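Local coordinates for molybdopterin-guanine dinucleotide biosynthesis adapter protein (Escherichia coli, PDB 1NP6) that binds GTP and hydrolyses it weakly, and may act as an adapter for efficient synthesis and use of the molybdopterin guanine dinucleotide cofactor, at residues B[87-92]-B[107-112]. Sequence-based numbering, arbitrary orientation.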
loop_
_atom_site.group_PDB
_atom_site.type_symbol
_atom_site.label_atom_id
_atom_site.label_comp_id
_atom_site.label_asym_id
_atom_site.label_seq_id
_atom_site.Cartn_x
_atom_site.Cartn_y
_atom_site.Cartn_z
ATOM N N LEU B 87 7.465 -12.392 -2.737
ATOM C CA LEU B 87 7.646 -12.583 -4.180
ATOM C C LEU B 87 6.527 -13.380 -4.857
ATOM O O LEU B 87 6.667 -13.812 -5.998
ATOM C CB LEU B 87 9.000 -13.235 -4.477
ATOM C CG LEU B 87 10.283 -12.516 -4.054
ATOM C CD1 LEU B 87 11.432 -13.517 -4.040
ATOM C CD2 LEU B 87 10.607 -11.352 -4.983
ATOM N N ASP B 88 5.420 -13.566 -4.150
ATOM C CA ASP B 88 4.270 -14.328 -4.647
ATOM C C ASP B 88 3.418 -13.395 -5.505
ATOM O O ASP B 88 2.648 -12.596 -4.977
ATOM C CB ASP B 88 3.495 -14.839 -3.433
ATOM C CG ASP B 88 2.384 -15.828 -3.774
ATOM O OD1 ASP B 88 1.806 -15.803 -4.886
ATOM O OD2 ASP B 88 1.990 -16.659 -2.928
ATOM N N LEU B 89 3.587 -13.497 -6.823
ATOM C CA LEU B 89 2.897 -12.650 -7.805
ATOM C C LEU B 89 1.381 -12.708 -7.757
ATOM O O LEU B 89 0.718 -11.680 -7.873
ATOM C CB LEU B 89 3.356 -12.988 -9.229
ATOM C CG LEU B 89 4.614 -12.309 -9.778
ATOM C CD1 LEU B 89 4.775 -12.625 -11.260
ATOM C CD2 LEU B 89 4.593 -10.800 -9.545
ATOM N N GLN B 90 0.815 -13.900 -7.614
ATOM C CA GLN B 90 -0.646 -13.995 -7.587
ATOM C C GLN B 90 -1.216 -13.425 -6.294
ATOM O O GLN B 90 -2.330 -12.884 -6.295
ATOM C CB GLN B 90 -1.154 -15.435 -7.821
ATOM C CG GLN B 90 -0.884 -16.001 -9.237
ATOM C CD GLN B 90 -1.724 -15.370 -10.363
ATOM O OE1 GLN B 90 -1.461 -15.627 -11.540
ATOM N NE2 GLN B 90 -2.721 -14.561 -10.010
ATOM N N PHE B 91 -0.463 -13.538 -5.202
ATOM C CA PHE B 91 -0.875 -12.932 -3.942
ATOM C C PHE B 91 -0.873 -11.404 -4.103
ATOM O O PHE B 91 -1.863 -10.730 -3.791
ATOM C CB PHE B 91 0.040 -13.353 -2.782
ATOM C CG PHE B 91 -0.303 -12.684 -1.456
ATOM C CD1 PHE B 91 -1.428 -13.073 -0.724
ATOM C CD2 PHE B 91 0.490 -11.655 -0.961
ATOM C CE1 PHE B 91 -1.753 -12.443 0.480
ATOM C CE2 PHE B 91 0.180 -11.018 0.238
ATOM C CZ PHE B 91 -0.943 -11.403 0.961
ATOM N N LEU B 92 0.229 -10.881 -4.614
ATOM C CA LEU B 92 0.367 -9.436 -4.776
ATOM C C LEU B 92 -0.769 -8.865 -5.629
ATOM O O LEU B 92 -1.454 -7.943 -5.193
ATOM C CB LEU B 92 1.755 -9.065 -5.314
ATOM C CG LEU B 92 2.935 -9.259 -4.354
ATOM C CD1 LEU B 92 4.249 -8.990 -5.077
ATOM C CD2 LEU B 92 2.813 -8.406 -3.087
ATOM N N GLU B 107 6.938 -6.208 -13.835
ATOM C CA GLU B 107 8.321 -5.866 -14.196
ATOM C C GLU B 107 9.376 -5.987 -13.060
ATOM O O GLU B 107 9.107 -5.655 -11.907
ATOM C CB GLU B 107 8.327 -4.427 -14.735
ATOM C CG GLU B 107 9.685 -3.768 -14.742
ATOM C CD GLU B 107 9.583 -2.268 -14.726
ATOM O OE1 GLU B 107 8.859 -1.731 -13.861
ATOM O OE2 GLU B 107 10.218 -1.636 -15.591
ATOM N N GLY B 108 10.579 -6.455 -13.403
ATOM C CA GLY B 108 11.732 -6.399 -12.507
ATOM C C GLY B 108 11.994 -7.618 -11.626
ATOM O O GLY B 108 12.987 -7.655 -10.886
ATOM N N PHE B 109 11.110 -8.609 -11.705
ATOM C CA PHE B 109 11.246 -9.849 -10.928
ATOM C C PHE B 109 12.147 -10.876 -11.627
ATOM O O PHE B 109 12.096 -11.033 -12.852
ATOM C CB PHE B 109 9.869 -10.468 -10.649
ATOM C CG PHE B 109 9.012 -9.658 -9.686
ATOM C CD1 PHE B 109 8.206 -8.615 -10.152
ATOM C CD2 PHE B 109 9.009 -9.942 -8.319
ATOM C CE1 PHE B 109 7.430 -7.853 -9.270
ATOM C CE2 PHE B 109 8.230 -9.195 -7.428
ATOM C CZ PHE B 109 7.437 -8.148 -7.906
ATOM N N LYS B 110 12.969 -11.565 -10.836
ATOM C CA LYS B 110 13.846 -12.633 -11.329
ATOM C C LYS B 110 13.045 -13.765 -11.973
ATOM O O LYS B 110 13.417 -14.272 -13.035
ATOM C CB LYS B 110 14.691 -13.194 -10.183
ATOM C CG LYS B 110 16.192 -13.202 -10.438
ATOM C CD LYS B 110 16.956 -13.758 -9.235
ATOM C CE LYS B 110 17.371 -12.651 -8.269
ATOM N NZ LYS B 110 16.300 -12.356 -7.276
ATOM N N HIS B 111 11.943 -14.148 -11.330
ATOM C CA HIS B 111 11.077 -15.198 -11.847
ATOM C C HIS B 111 9.651 -14.695 -12.049
ATOM O O HIS B 111 8.987 -14.279 -11.090
ATOM C CB HIS B 111 11.106 -16.410 -10.921
ATOM C CG HIS B 111 12.464 -17.034 -10.793
ATOM N ND1 HIS B 111 12.815 -18.194 -11.449
ATOM C CD2 HIS B 111 13.557 -16.653 -10.088
ATOM C CE1 HIS B 111 14.065 -18.504 -11.150
ATOM N NE2 HIS B 111 14.538 -17.585 -10.326
ATOM N N GLU B 112 9.202 -14.722 -13.307
ATOM C CA GLU B 112 7.859 -14.265 -13.705
ATOM C C GLU B 112 7.194 -15.250 -14.664
ATOM O O GLU B 112 7.469 -15.245 -15.870
ATOM C CB GLU B 112 7.908 -12.860 -14.339
ATOM C CG GLU B 112 9.250 -12.165 -14.205
ATOM C CD GLU B 112 9.233 -10.730 -14.692
ATOM O OE1 GLU B 112 9.685 -10.493 -15.832
ATOM O OE2 GLU B 112 8.792 -9.853 -13.923
#
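Phe109 reaches from the loop after strand 103-107 to three leucines: Leu87, just ahead of helix 89-95, and Leu89 and Leu92 in its first turn. The setting is the parallel sheet of a P-loop NTPase fold, and 107-112 belongs to the connection between strands 103-107 and 116-120. Glu107 ends its strand with backbone hydrogen bonds to strand 37-42, and Gly108, at a positive phi of 93°, turns the chain out of the sheet. With CG anti to the carbonyl carbon (chi1 -69°), the ring of Phe109 extends from the loop toward the leucines. Leu89 CD2 lies over one face as a CH-pi contact, 4.2 Å from the centroid of the Phe109 ring and 12° off the normal. Leu87 CD2 meets the ring edge, near its plane, 4.0 Å from Phe109 CD2. Leu92 CD1 approaches obliquely, 4.3 Å from Phe109 CZ. The ring of His42 and, on the second subunit, Ala70 also pack on Phe109, so the ring takes part in the dimer interface. Farther along the loop, Glu112 comes against the other branch of Leu89, whose CD1 is 4.3 Å from Glu112 CA. The two branches of Leu89 thus serve different residues of the loop. No hydrogen bond joins the segments; each is tied internally. Asp88 is the helix N-cap, its OD1 accepting from Phe91 N at 3.2 Å from above the carboxylate plane. The Glu112 carboxylate, near the inferred GTP-binding Lys19, folds back across the loop, where OE2 accepts a weak hydrogen bond from Phe109 N at 3.4 Å.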